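Local coordinates for ribonuclease VapC (PDB 5K8J), which probably acts as the toxic, magnesium-dependent RNase of a toxin-antitoxin system, whose partner antitoxin is a VapB family protein, at residues I31-I36 / L66-F71. Sequence-based numbering, arbitrary orientation.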
loop_
_atom_site.group_PDB
_atom_site.type_symbol
_atom_site.label_atom_id
_atom_site.label_comp_id
_atom_site.label_asym_id
_atom_site.label_seq_id
_atom_site.Cartn_x
_atom_site.Cartn_y
_atom_site.Cartn_z
ATOM N N ILE B 31 15.365 9.053 19.173
ATOM C CA ILE B 31 15.175 7.799 19.895
ATOM C C ILE B 31 13.688 7.481 19.931
ATOM O O ILE B 31 12.889 8.271 20.455
ATOM C CB ILE B 31 15.784 7.899 21.298
ATOM C CG1 ILE B 31 17.305 8.081 21.131
ATOM C CG2 ILE B 31 15.454 6.656 22.100
ATOM C CD1 ILE B 31 18.045 8.264 22.405
ATOM N N LEU B 32 13.320 6.336 19.373
ATOM C CA LEU B 32 11.929 5.969 19.139
ATOM C C LEU B 32 11.597 4.728 19.944
ATOM O O LEU B 32 12.430 3.843 20.103
ATOM C CB LEU B 32 11.675 5.688 17.654
ATOM C CG LEU B 32 12.242 6.688 16.651
ATOM C CD1 LEU B 32 11.907 6.245 15.225
ATOM C CD2 LEU B 32 11.715 8.096 16.900
ATOM N N LEU B 33 10.372 4.667 20.440
ATOM C CA LEU B 33 9.865 3.520 21.178
ATOM C C LEU B 33 8.719 2.888 20.390
ATOM O O LEU B 33 7.772 3.588 20.006
ATOM C CB LEU B 33 9.355 3.972 22.553
ATOM C CG LEU B 33 9.029 2.851 23.530
ATOM C CD1 LEU B 33 10.286 2.103 23.941
ATOM C CD2 LEU B 33 8.362 3.459 24.751
ATOM N N SER B 34 8.759 1.566 20.229
ATOM C CA SER B 34 7.639 0.846 19.619
ATOM C C SER B 34 6.459 0.749 20.586
ATOM O O SER B 34 6.640 0.507 21.779
ATOM C CB SER B 34 8.088 -0.552 19.254
ATOM O OG SER B 34 6.954 -1.334 18.954
ATOM N N ILE B 35 5.239 0.902 20.056
ATOM C CA ILE B 35 4.029 0.671 20.850
ATOM C C ILE B 35 4.006 -0.751 21.394
ATOM O O ILE B 35 3.395 -1.012 22.436
ATOM C CB ILE B 35 2.790 0.982 19.998
ATOM C CG1 ILE B 35 1.518 1.090 20.876
ATOM C CG2 ILE B 35 2.561 -0.075 18.921
ATOM C CD1 ILE B 35 1.401 2.358 21.582
ATOM N N ILE B 36 4.620 -1.694 20.689
ATOM C CA ILE B 36 4.681 -3.065 21.175
ATOM C C ILE B 36 5.535 -3.128 22.431
ATOM O O ILE B 36 5.166 -3.766 23.424
ATOM C CB ILE B 36 5.210 -4.026 20.081
ATOM C CG1 ILE B 36 4.381 -3.914 18.789
ATOM C CG2 ILE B 36 5.217 -5.436 20.609
ATOM C CD1 ILE B 36 2.861 -4.080 18.972
ATOM N N LEU B 66 9.397 10.279 25.115
ATOM C CA LEU B 66 9.791 9.504 23.948
ATOM C C LEU B 66 8.640 9.419 22.963
ATOM O O LEU B 66 7.484 9.191 23.353
ATOM C CB LEU B 66 10.207 8.090 24.324
ATOM C CG LEU B 66 11.455 7.995 25.202
ATOM C CD1 LEU B 66 11.742 6.549 25.500
ATOM C CD2 LEU B 66 12.692 8.645 24.561
ATOM N N PRO B 67 8.918 9.592 21.679
ATOM C CA PRO B 67 7.870 9.392 20.688
ATOM C C PRO B 67 7.643 7.910 20.425
ATOM O O PRO B 67 8.586 7.117 20.397
ATOM C CB PRO B 67 8.432 10.102 19.455
ATOM C CG PRO B 67 9.878 9.914 19.588
ATOM C CD PRO B 67 10.178 10.036 21.061
ATOM N N VAL B 68 6.374 7.528 20.281
ATOM C CA VAL B 68 5.968 6.129 20.137
ATOM C C VAL B 68 5.551 5.842 18.690
ATOM O O VAL B 68 4.776 6.600 18.075
ATOM C CB VAL B 68 4.859 5.798 21.141
ATOM C CG1 VAL B 68 4.289 4.433 20.882
ATOM C CG2 VAL B 68 5.441 5.864 22.553
ATOM N N LEU B 69 6.054 4.729 18.160
ATOM C CA LEU B 69 5.729 4.236 16.826
ATOM C C LEU B 69 4.579 3.258 16.921
ATOM O O LEU B 69 4.729 2.176 17.502
ATOM C CB LEU B 69 6.892 3.465 16.200
ATOM C CG LEU B 69 8.083 4.221 15.709
ATOM C CD1 LEU B 69 9.214 3.210 15.397
ATOM C CD2 LEU B 69 7.680 5.007 14.472
ATOM N N ASP B 70 3.456 3.592 16.308
ATOM C CA ASP B 70 2.341 2.660 16.261
ATOM C C ASP B 70 2.617 1.535 15.276
ATOM O O ASP B 70 3.470 1.656 14.396
ATOM C CB ASP B 70 1.053 3.394 15.886
ATOM C CG ASP B 70 0.557 4.310 16.998
ATOM O OD1 ASP B 70 1.070 4.193 18.134
ATOM O OD2 ASP B 70 -0.335 5.132 16.740
ATOM N N PHE B 71 1.915 0.400 15.464
ATOM C CA PHE B 71 2.108 -0.756 14.592
ATOM C C PHE B 71 0.997 -0.741 13.556
ATOM O O PHE B 71 -0.167 -0.963 13.883
ATOM C CB PHE B 71 2.158 -2.078 15.364
ATOM C CG PHE B 71 2.707 -3.192 14.530
ATOM C CD1 PHE B 71 1.884 -3.886 13.658
ATOM C CD2 PHE B 71 4.070 -3.474 14.523
ATOM C CE1 PHE B 71 2.399 -4.866 12.838
ATOM C CE2 PHE B 71 4.588 -4.438 13.703
ATOM C CZ PHE B 71 3.747 -5.147 12.851
#
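Start at Leu33, the residue most covered here: its N donates to Pro67 O (3.0 Å), and its O accepts from Leu69 N (2.8 Å). Leu33 thus bonds the residues on either side of its register partner, Val68, the pattern of a parallel pair. Leu69 O in turn accepts from Ile35 N (2.9 Å), carrying the ladder into the first turn of the helix. On one face Leu33 CB meets Val68 CG2 at 4.3 Å, and Ile35 CD1 reaches Val68 CG1 at 3.6 Å; on the other, Leu69 CD1 packs against Leu32 CD1 (4.1 Å). Ser34 caps the helix, its OG taking Ile36 N at 2.9 Å, and also bonds Gln101 of helix 93-104. Helices 35-45 and 49-65 link the two strands, a crossover within the parallel sheet of the PIN domain. Strand 31-34 lies between 68-69 and 3-5; strand 68-69, outermost within the chain, meets a VapB chain through Val68, and helix 93-104 covers Ser34, Ile36 and Phe71.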